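Local coordinates for transposon Tn7 transposition protein TnsA (Escherichia coli, PDB 1F1Z), which carries out the 5'-strand DNA breakage of Tn7 transposition as a metal-dependent endonuclease that forms the transposase together with TnsB, at residues A[32-37]-A[55-60]; A[50-55]-A[76-81]; A[69-74]-A[240-245]. All blocks are in the same frame, centred on the assembly; numbering follows the deposited sequence.

Interaction 1 of 3, residues A[32-37]-A[55-60]; sequences WLTVQE and VHHLLS
His57 and Leu59, at the end of strand 55-58 and just beyond it, pack against Leu33, Thr34 and Val35 of the long loop between helix 13-18 and strand 45-48; the contact is van der Waals packing. The backbones come nearest at Thr34 and His57, whose CA atoms lie 5.4 Å apart. His57 and Leu59 share the contact on this side about equally. With its CG anti to the carbonyl carbon (chi1 -59°), the imidazole of His57 lies against the turn: Thr34 CG2 sits over one face, displaced toward the rim, while Val35 N approaches the edge close to the ring plane, 3.1 Å from His57 CD2. Val35 crosses the histidine side chain at about a right angle, Val35 CG2 coming within 3.7 Å of His57 CD2.

Leu59 splits its two methyls between different neighbours. Its CD2 rests 3.4 Å from Thr34 O, and its CD1 meets Leu33 CD1 at 3.9 Å, the two leucines crossing roughly perpendicular. The loop that receives them is held by bonds of its own: Glu37 N donates to Thr34 O, and Thr34 N donates to Glu37 OE2 over 3.1 Å, meeting that oxygen from above the carboxylate plane. The poorly ordered Glu37 side chain is also drawn to Arg16 and Arg21 by salt bridges through OE2.

Beyond the leucine, Ser60 OG accepts from Glu63 N as the N-cap of helix 61-72, and Leu59 N donates to Glu63 OE1, Glu63 being an active-site residue. The side chain of Leu33 lies about 5 Å from a bound magnesium ion. This packing thus borders the metal-dependent catalytic centre of a restriction endonuclease fold, of the PD-(D/E)XK class.

Interaction 2 of 3, residues A[50-55]-A[76-81]; sequences HKTGRV and VLDIRE
Lys51 to Val55 run at about 20° to residues 76-81 of strand 76-84, and Thr52 comes nearest at Asp78, with 6.2 Å between their CA atoms; from there the two backbones diverge, so that long side chains bridge the far end. There Arg54 grips Glu81 end-on. Arg54 NH1 donates to Glu81 OE1 at 2.8 Å, on its syn lone pair, and Arg54 NH2 reaches Glu81 OE2 at the same length. Both oxygens lie close to the guanidinium plane, although the two flat groups are turned 31° apart. Each carboxylate oxygen takes a second bond, OE2 from His56 ND1 and OE1 from His57 N, a surrounding likely to keep the acid ionised. Arg54 NE is held in turn by Gly26 O.

At the near end, on edge strand 76-84 of the mixed endonuclease sheet, Leu77 and Asp78 both face Asp118 of strand 112-119, a classic beta bulge. The loop has its own ST turn, Arg54 N donating to Thr52 OG1, which is also bonded to His56 NE2. Thr52 CG2 presses on Asp78 OD1, 3.2 Å away, while Asp78 OD2 accepts from Gly26 N. A water links Arg54 NH2 to Asp78 OD1. The Lys51 chain, bent only at its last torsion (chi4 -56°), delivers NZ 3.0 Å from Val76 O; the same amine also donates to Glu73 O.

Interaction 3 of 3, residues A[69-74]-A[240-245]; sequences SLEWES and FIKFNI
The indole of Trp72 has Ile245 CG1 over one face, 4.1 Å above the ring plane and displaced toward the rim, while Ser69 O, one turn back on the helix, lies at its edge in the plane. The Asn244 amide lies obliquely over the rim of the six-membered ring, on the same side as Ile245 and nearly parallel to the indole (planes 23° apart), with OD1 3.4 Å from Trp72 CH2; Asn244 CA is equally near Trp72 CZ3. That amide oxygen also accepts from Tyr246 N, and the Tyr246 ring meets Trp72 edge-to-face. Another branch of the same isoleucine, CG2, sits over the rim of one face of the Phe243 ring, so Ile245 touches both aromatics. Its CG1, placed between backbone N and carbonyl carbon (chi1 58°), sends CD1 to within 3.8 Å of Trp72 CB and of Ser69 CA.

Lys242 makes the polar half of the contact. A bend at chi3 (64°) swings NZ onto the last turn of helix 61-72, where it donates to Glu71 OE2 at 3.1 Å and to Glu71 O at 3.2 Å. The carboxylate oxygen is met on its anti side, somewhat out of plane, and the carbonyl from above its plane; an amine at this helix end probably also suits the negative pole of the helix. Replacing Lys242 by a methionine would probably leave both the Glu71 carboxylate and its carbonyl without their mate across the contact, although Glu71 OE1 would still have Ser49 OG.

Trp72 packing on Ile245 and Asn244, with the Glu71-Lys242 salt bridge, joins the C-terminal end of helix 61-72 to strand 241-242 and the turn that follows it: an interface between the restriction endonuclease fold and the C-terminal domain of the helix-turn-helix class.

Overall arrangement
The three contacts form a chain across the molecule: the centres of interactions 1 and 2 are 14 Å apart, those of 2 and 3 are 11 Å, and those of 1 and 3 are 19 Å. Interactions 1 and 2 share Val55 and interleave along the sequence, as do 2 and 3, whereas 1 closes before 3 opens. Strand 55-58, helix 61-72 and strand 76-84 follow one another, so a single stretch of the endonuclease fold supplies a partner to every contact. Interaction 1 lies beside the magnesium site, interaction 2 lines the outer strand of the four-stranded sheet, and interaction 3 ties this region to the C-terminal part, connecting catalytic centre and second domain structurally.

Interaction 1 of 3, residues A[32-37]-A[55-60]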
loop_
_atom_site.group_PDB
_atom_site.type_symbol
_atom_site.label_atom_id
_atom_site.label_comp_id
_atom_site.label_asym_id
_atom_site.label_seq_id
_atom_site.Cartn_x
_atom_site.Cartn_y
_atom_site.Cartn_z
ATOM N N TRP A 32 9.529 -3.149 -7.870
ATOM C CA TRP A 32 9.890 -3.635 -9.205
ATOM C C TRP A 32 8.960 -2.943 -10.190
ATOM O O TRP A 32 9.363 -2.575 -11.289
ATOM C CB TRP A 32 9.720 -5.158 -9.319
ATOM C CG TRP A 32 9.956 -5.683 -10.711
ATOM C CD1 TRP A 32 9.004 -5.993 -11.649
ATOM C CD2 TRP A 32 11.222 -5.856 -11.357
ATOM N NE1 TRP A 32 9.601 -6.325 -12.844
ATOM C CE2 TRP A 32 10.959 -6.253 -12.696
ATOM C CE3 TRP A 32 12.553 -5.712 -10.937
ATOM C CZ2 TRP A 32 11.986 -6.502 -13.623
ATOM C CZ3 TRP A 32 13.578 -5.964 -11.862
ATOM C CH2 TRP A 32 13.282 -6.355 -13.190
ATOM N N LEU A 33 7.694 -2.819 -9.797
ATOM C CA LEU A 33 6.689 -2.142 -10.605
ATOM C C LEU A 33 6.346 -0.849 -9.881
ATOM O O LEU A 33 6.347 -0.806 -8.646
ATOM C CB LEU A 33 5.431 -2.988 -10.738
ATOM C CG LEU A 33 5.586 -4.349 -11.403
ATOM C CD1 LEU A 33 4.228 -5.050 -11.440
ATOM C CD2 LEU A 33 6.151 -4.183 -12.801
ATOM N N THR A 34 6.076 0.205 -10.642
ATOM C CA THR A 34 5.720 1.492 -10.065
ATOM C C THR A 34 4.347 1.866 -10.595
ATOM O O THR A 34 3.775 1.154 -11.421
ATOM C CB THR A 34 6.735 2.600 -10.435
ATOM O OG1 THR A 34 6.723 2.815 -11.850
ATOM C CG2 THR A 34 8.139 2.222 -9.980
ATOM N N VAL A 35 3.828 2.991 -10.125
ATOM C CA VAL A 35 2.526 3.483 -10.535
ATOM C C VAL A 35 2.431 3.755 -12.041
ATOM O O VAL A 35 1.339 3.704 -12.612
ATOM C CB VAL A 35 2.150 4.716 -9.686
ATOM C CG1 VAL A 35 1.119 5.579 -10.370
ATOM C CG2 VAL A 35 1.638 4.246 -8.332
ATOM N N GLN A 36 3.571 3.987 -12.693
ATOM C CA GLN A 36 3.588 4.236 -14.140
ATOM C C GLN A 36 3.242 2.959 -14.931
ATOM O O GLN A 36 2.846 3.021 -16.100
ATOM C CB GLN A 36 4.958 4.764 -14.580
ATOM C CG GLN A 36 5.394 6.063 -13.902
ATOM C CD GLN A 36 6.557 5.870 -12.946
ATOM O OE1 GLN A 36 7.611 5.343 -13.321
ATOM N NE2 GLN A 36 6.377 6.307 -11.701
ATOM N N GLU A 37 3.406 1.808 -14.279
ATOM C CA GLU A 37 3.122 0.493 -14.864
ATOM C C GLU A 37 1.700 0.019 -14.541
ATOM O O GLU A 37 1.456 -1.189 -14.431
ATOM C CB GLU A 37 4.132 -0.556 -14.353
ATOM C CG GLU A 37 5.537 -0.481 -14.950
ATOM C CD GLU A 37 6.454 0.501 -14.230
ATOM O OE1 GLU A 37 6.332 1.719 -14.472
ATOM O OE2 GLU A 37 7.315 0.055 -13.437
ATOM N N VAL A 55 7.129 6.497 0.108
ATOM C CA VAL A 55 5.866 6.419 -0.613
ATOM C C VAL A 55 5.827 5.087 -1.403
ATOM O O VAL A 55 6.777 4.738 -2.111
ATOM C CB VAL A 55 5.690 7.643 -1.537
ATOM C CG1 VAL A 55 6.830 7.734 -2.533
ATOM C CG2 VAL A 55 4.373 7.573 -2.253
ATOM N N HIS A 56 4.743 4.333 -1.247
ATOM C CA HIS A 56 4.589 3.029 -1.884
ATOM C C HIS A 56 3.724 3.067 -3.141
ATOM O O HIS A 56 2.821 3.895 -3.242
ATOM C CB HIS A 56 3.983 2.044 -0.878
ATOM C CG HIS A 56 4.790 1.892 0.372
ATOM N ND1 HIS A 56 5.293 0.678 0.795
ATOM C CD2 HIS A 56 5.196 2.802 1.288
ATOM C CE1 HIS A 56 5.978 0.849 1.910
ATOM N NE2 HIS A 56 5.933 2.130 2.233
ATOM N N HIS A 57 3.984 2.159 -4.083
ATOM C CA HIS A 57 3.220 2.096 -5.331
ATOM C C HIS A 57 2.260 0.925 -5.337
ATOM O O HIS A 57 2.676 -0.227 -5.346
ATOM C CB HIS A 57 4.158 1.974 -6.518
ATOM C CG HIS A 57 5.124 3.106 -6.638
ATOM N ND1 HIS A 57 6.151 3.307 -5.740
ATOM C CD2 HIS A 57 5.229 4.096 -7.558
ATOM C CE1 HIS A 57 6.850 4.369 -6.104
ATOM N NE2 HIS A 57 6.312 4.865 -7.204
ATOM N N LEU A 58 0.973 1.225 -5.351
ATOM C CA LEU A 58 -0.057 0.201 -5.345
ATOM C C LEU A 58 -0.727 0.336 -6.697
ATOM O O LEU A 58 -0.946 1.451 -7.173
ATOM C CB LEU A 58 -1.020 0.478 -4.201
ATOM C CG LEU A 58 -0.202 0.691 -2.927
ATOM C CD1 LEU A 58 -0.980 1.424 -1.891
ATOM C CD2 LEU A 58 0.295 -0.631 -2.407
ATOM N N LEU A 59 -1.023 -0.794 -7.331
ATOM C CA LEU A 59 -1.605 -0.775 -8.663
ATOM C C LEU A 59 -3.116 -0.971 -8.801
ATOM O O LEU A 59 -3.628 -1.076 -9.919
ATOM C CB LEU A 59 -0.848 -1.757 -9.547
ATOM C CG LEU A 59 0.671 -1.576 -9.448
ATOM C CD1 LEU A 59 1.385 -2.558 -10.361
ATOM C CD2 LEU A 59 1.053 -0.149 -9.814
ATOM N N SER A 60 -3.827 -1.015 -7.678
ATOM C CA SER A 60 -5.281 -1.162 -7.701
ATOM C C SER A 60 -5.845 -0.768 -6.339
ATOM O O SER A 60 -5.108 -0.693 -5.345
ATOM C CB SER A 60 -5.693 -2.602 -8.036
ATOM O OG SER A 60 -5.294 -3.504 -7.017
#

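Interaction 2 of 3, residues A[50-55]-A[76-81]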
loop_
_atom_site.group_PDB
_atom_site.type_symbol
_atom_site.label_atom_id
_atom_site.label_comp_id
_atom_site.label_asym_id
_atom_site.label_seq_id
_atom_site.Cartn_x
_atom_site.Cartn_y
_atom_site.Cartn_z
ATOM N N HIS A 50 4.425 5.363 7.475
ATOM C CA HIS A 50 5.147 5.785 8.667
ATOM C C HIS A 50 6.242 4.782 8.987
ATOM O O HIS A 50 7.352 5.154 9.369
ATOM C CB HIS A 50 4.211 5.876 9.865
ATOM C CG HIS A 50 3.234 7.000 9.783
ATOM N ND1 HIS A 50 2.688 7.593 10.902
ATOM C CD2 HIS A 50 2.686 7.629 8.718
ATOM C CE1 HIS A 50 1.842 8.537 10.529
ATOM N NE2 HIS A 50 1.824 8.580 9.210
ATOM N N LYS A 51 5.927 3.505 8.812
ATOM C CA LYS A 51 6.871 2.445 9.097
ATOM C C LYS A 51 8.122 2.527 8.224
ATOM O O LYS A 51 9.239 2.501 8.732
ATOM C CB LYS A 51 6.202 1.091 8.895
ATOM C CG LYS A 51 4.986 0.839 9.759
ATOM C CD LYS A 51 4.310 -0.456 9.331
ATOM C CE LYS A 51 3.122 -0.786 10.201
ATOM N NZ LYS A 51 3.511 -0.850 11.629
ATOM N N THR A 52 7.938 2.660 6.914
ATOM C CA THR A 52 9.073 2.698 5.997
ATOM C C THR A 52 9.602 4.089 5.719
ATOM O O THR A 52 10.698 4.243 5.183
ATOM C CB THR A 52 8.713 2.070 4.648
ATOM O OG1 THR A 52 7.752 2.902 3.986
ATOM C CG2 THR A 52 8.117 0.673 4.842
ATOM N N GLY A 53 8.791 5.095 6.008
ATOM C CA GLY A 53 9.212 6.452 5.761
ATOM C C GLY A 53 9.262 6.780 4.284
ATOM O O GLY A 53 9.875 7.772 3.911
ATOM N N ARG A 54 8.626 5.972 3.436
ATOM C CA ARG A 54 8.633 6.246 1.993
ATOM C C ARG A 54 7.240 6.133 1.378
ATOM O O ARG A 54 6.284 5.760 2.054
ATOM C CB ARG A 54 9.605 5.308 1.253
ATOM C CG ARG A 54 9.247 3.818 1.288
ATOM C CD ARG A 54 10.117 2.975 0.342
ATOM N NE ARG A 54 9.784 1.555 0.428
ATOM C CZ ARG A 54 8.777 0.978 -0.222
ATOM N NH1 ARG A 54 7.998 1.694 -1.023
ATOM N NH2 ARG A 54 8.504 -0.301 -0.026
ATOM N N VAL A 55 7.129 6.497 0.108
ATOM C CA VAL A 55 5.866 6.419 -0.613
ATOM C C VAL A 55 5.827 5.087 -1.403
ATOM O O VAL A 55 6.777 4.738 -2.111
ATOM C CB VAL A 55 5.690 7.643 -1.537
ATOM C CG1 VAL A 55 6.830 7.734 -2.533
ATOM C CG2 VAL A 55 4.373 7.573 -2.253
ATOM N N VAL A 76 3.735 -5.359 11.941
ATOM C CA VAL A 76 4.399 -5.236 10.652
ATOM C C VAL A 76 5.532 -4.240 10.779
ATOM O O VAL A 76 5.335 -3.171 11.339
ATOM C CB VAL A 76 3.419 -4.776 9.559
ATOM C CG1 VAL A 76 4.154 -4.481 8.266
ATOM C CG2 VAL A 76 2.382 -5.854 9.314
ATOM N N LEU A 77 6.722 -4.611 10.303
ATOM C CA LEU A 77 7.903 -3.739 10.358
ATOM C C LEU A 77 8.275 -3.142 9.017
ATOM O O LEU A 77 8.754 -2.014 8.953
ATOM C CB LEU A 77 9.118 -4.492 10.891
ATOM C CG LEU A 77 9.002 -4.960 12.339
ATOM C CD1 LEU A 77 10.253 -5.726 12.700
ATOM C CD2 LEU A 77 8.796 -3.765 13.281
ATOM N N ASP A 78 8.125 -3.925 7.954
ATOM C CA ASP A 78 8.446 -3.448 6.616
ATOM C C ASP A 78 7.456 -4.009 5.607
ATOM O O ASP A 78 6.878 -5.077 5.813
ATOM C CB ASP A 78 9.881 -3.817 6.220
ATOM C CG ASP A 78 10.414 -2.978 5.052
ATOM O OD1 ASP A 78 9.686 -2.141 4.483
ATOM O OD2 ASP A 78 11.583 -3.147 4.692
ATOM N N ILE A 79 7.210 -3.229 4.563
ATOM C CA ILE A 79 6.302 -3.596 3.501
ATOM C C ILE A 79 7.037 -3.300 2.202
ATOM O O ILE A 79 7.321 -2.141 1.879
ATOM C CB ILE A 79 5.001 -2.766 3.567
ATOM C CG1 ILE A 79 4.288 -3.000 4.898
ATOM C CG2 ILE A 79 4.066 -3.162 2.453
ATOM C CD1 ILE A 79 3.167 -2.030 5.153
ATOM N N ARG A 80 7.430 -4.359 1.507
ATOM C CA ARG A 80 8.128 -4.217 0.249
ATOM C C ARG A 80 7.190 -4.704 -0.845
ATOM O O ARG A 80 7.084 -5.900 -1.112
ATOM C CB ARG A 80 9.433 -4.999 0.302
ATOM C CG ARG A 80 10.453 -4.318 1.176
ATOM C CD ARG A 80 11.735 -5.088 1.256
ATOM N NE ARG A 80 11.643 -6.215 2.173
ATOM C CZ ARG A 80 12.503 -7.223 2.185
ATOM N NH1 ARG A 80 13.506 -7.235 1.326
ATOM N NH2 ARG A 80 12.359 -8.215 3.052
ATOM N N GLU A 81 6.481 -3.752 -1.440
ATOM C CA GLU A 81 5.496 -4.034 -2.473
ATOM C C GLU A 81 6.123 -4.332 -3.844
ATOM O O GLU A 81 7.265 -3.943 -4.117
ATOM C CB GLU A 81 4.470 -2.892 -2.562
ATOM C CG GLU A 81 4.965 -1.601 -3.214
ATOM C CD GLU A 81 5.801 -0.714 -2.308
ATOM O OE1 GLU A 81 6.188 0.379 -2.762
ATOM O OE2 GLU A 81 6.063 -1.081 -1.149
HETATM O O HOH W 1 8.614 -0.011 10.805
HETATM O O HOH W 2 10.190 -1.060 2.090
#

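Interaction 3 of 3, residues A[69-74]-A[240-245]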
loop_
_atom_site.group_PDB
_atom_site.type_symbol
_atom_site.label_atom_id
_atom_site.label_comp_id
_atom_site.label_asym_id
_atom_site.label_seq_id
_atom_site.Cartn_x
_atom_site.Cartn_y
_atom_site.Cartn_z
ATOM N N SER A 69 -4.159 -2.055 5.516
ATOM C CA SER A 69 -4.254 -3.048 6.587
ATOM C C SER A 69 -2.869 -3.356 7.112
ATOM O O SER A 69 -2.687 -3.530 8.315
ATOM C CB SER A 69 -4.886 -4.339 6.087
ATOM O OG SER A 69 -6.168 -4.087 5.552
ATOM N N LEU A 70 -1.891 -3.423 6.216
ATOM C CA LEU A 70 -0.523 -3.708 6.613
ATOM C C LEU A 70 0.043 -2.562 7.432
ATOM O O LEU A 70 0.607 -2.780 8.500
ATOM C CB LEU A 70 0.349 -3.960 5.387
ATOM C CG LEU A 70 0.071 -5.272 4.663
ATOM C CD1 LEU A 70 1.055 -5.482 3.516
ATOM C CD2 LEU A 70 0.184 -6.394 5.661
ATOM N N GLU A 71 -0.113 -1.344 6.934
ATOM C CA GLU A 71 0.382 -0.162 7.621
ATOM C C GLU A 71 -0.233 -0.034 9.038
ATOM O O GLU A 71 0.426 0.434 9.970
ATOM C CB GLU A 71 0.098 1.066 6.749
ATOM C CG GLU A 71 0.661 2.377 7.267
ATOM C CD GLU A 71 2.168 2.377 7.403
ATOM O OE1 GLU A 71 2.843 1.797 6.528
ATOM O OE2 GLU A 71 2.675 2.955 8.391
ATOM N N TRP A 72 -1.478 -0.489 9.199
ATOM C CA TRP A 72 -2.192 -0.448 10.486
ATOM C C TRP A 72 -1.621 -1.416 11.517
ATOM O O TRP A 72 -1.586 -1.116 12.709
ATOM C CB TRP A 72 -3.683 -0.760 10.268
ATOM C CG TRP A 72 -4.400 -1.376 11.471
ATOM C CD1 TRP A 72 -4.598 -2.719 11.724
ATOM C CD2 TRP A 72 -5.016 -0.676 12.562
ATOM N NE1 TRP A 72 -5.295 -2.890 12.901
ATOM C CE2 TRP A 72 -5.562 -1.658 13.434
ATOM C CE3 TRP A 72 -5.153 0.677 12.890
ATOM C CZ2 TRP A 72 -6.237 -1.317 14.608
ATOM C CZ3 TRP A 72 -5.824 1.016 14.063
ATOM C CH2 TRP A 72 -6.358 0.022 14.908
ATOM N N GLU A 73 -1.208 -2.591 11.060
ATOM C CA GLU A 73 -0.676 -3.614 11.947
ATOM C C GLU A 73 0.561 -3.206 12.714
ATOM O O GLU A 73 1.566 -2.816 12.125
ATOM C CB GLU A 73 -0.401 -4.897 11.169
ATOM C CG GLU A 73 -1.619 -5.788 11.008
ATOM C CD GLU A 73 -2.204 -6.224 12.348
ATOM O OE1 GLU A 73 -1.445 -6.343 13.353
ATOM O OE2 GLU A 73 -3.434 -6.442 12.396
ATOM N N SER A 74 0.489 -3.356 14.032
ATOM C CA SER A 74 1.589 -3.015 14.925
ATOM C C SER A 74 2.768 -3.948 14.679
ATOM O O SER A 74 3.923 -3.526 14.714
ATOM C CB SER A 74 1.151 -3.160 16.387
ATOM O OG SER A 74 -0.261 -3.098 16.525
ATOM N N PHE A 240 -0.054 10.590 5.387
ATOM C CA PHE A 240 0.651 11.394 6.377
ATOM C C PHE A 240 -0.040 11.268 7.739
ATOM O O PHE A 240 0.590 11.441 8.792
ATOM C CB PHE A 240 0.730 12.843 5.898
ATOM C CG PHE A 240 1.303 12.985 4.503
ATOM C CD1 PHE A 240 0.532 13.509 3.464
ATOM C CD2 PHE A 240 2.604 12.570 4.229
ATOM C CE1 PHE A 240 1.050 13.609 2.180
ATOM C CE2 PHE A 240 3.125 12.664 2.959
ATOM C CZ PHE A 240 2.349 13.186 1.928
ATOM N N ILE A 241 -1.321 10.908 7.694
ATOM C CA ILE A 241 -2.150 10.704 8.880
ATOM C C ILE A 241 -2.685 9.264 8.800
ATOM O O ILE A 241 -3.183 8.860 7.749
ATOM C CB ILE A 241 -3.371 11.678 8.888
ATOM C CG1 ILE A 241 -2.910 13.135 9.015
ATOM C CG2 ILE A 241 -4.346 11.309 10.004
ATOM C CD1 ILE A 241 -4.047 14.157 9.008
ATOM N N LYS A 242 -2.544 8.491 9.878
ATOM C CA LYS A 242 -3.039 7.106 9.942
ATOM C C LYS A 242 -4.136 7.080 11.000
ATOM O O LYS A 242 -4.029 7.762 12.017
ATOM C CB LYS A 242 -1.936 6.134 10.392
ATOM C CG LYS A 242 -0.923 5.752 9.331
ATOM C CD LYS A 242 0.341 5.164 9.952
ATOM C CE LYS A 242 0.104 3.851 10.699
ATOM N NZ LYS A 242 1.381 3.211 11.156
ATOM N N PHE A 243 -5.179 6.289 10.782
ATOM C CA PHE A 243 -6.263 6.182 11.753
ATOM C C PHE A 243 -6.730 4.731 11.907
ATOM O O PHE A 243 -6.211 3.825 11.247
ATOM C CB PHE A 243 -7.438 7.071 11.337
ATOM C CG PHE A 243 -8.243 6.528 10.193
ATOM C CD1 PHE A 243 -9.487 5.947 10.427
ATOM C CD2 PHE A 243 -7.797 6.650 8.886
ATOM C CE1 PHE A 243 -10.276 5.506 9.380
ATOM C CE2 PHE A 243 -8.578 6.209 7.826
ATOM C CZ PHE A 243 -9.823 5.637 8.074
ATOM N N ASN A 244 -7.718 4.512 12.764
ATOM C CA ASN A 244 -8.240 3.176 12.972
ATOM C C ASN A 244 -9.177 2.849 11.810
ATOM O O ASN A 244 -10.365 3.149 11.860
ATOM C CB ASN A 244 -8.978 3.098 14.303
ATOM C CG ASN A 244 -9.432 1.698 14.629
ATOM O OD1 ASN A 244 -9.501 0.836 13.753
ATOM N ND2 ASN A 244 -9.741 1.459 15.896
ATOM N N ILE A 245 -8.621 2.260 10.758
ATOM C CA ILE A 245 -9.378 1.894 9.560
ATOM C C ILE A 245 -10.540 0.927 9.795
ATOM O O ILE A 245 -11.436 0.818 8.965
ATOM C CB ILE A 245 -8.452 1.288 8.490
ATOM C CG1 ILE A 245 -7.729 0.068 9.058
ATOM C CG2 ILE A 245 -7.442 2.313 8.024
ATOM C CD1 ILE A 245 -6.795 -0.598 8.086
#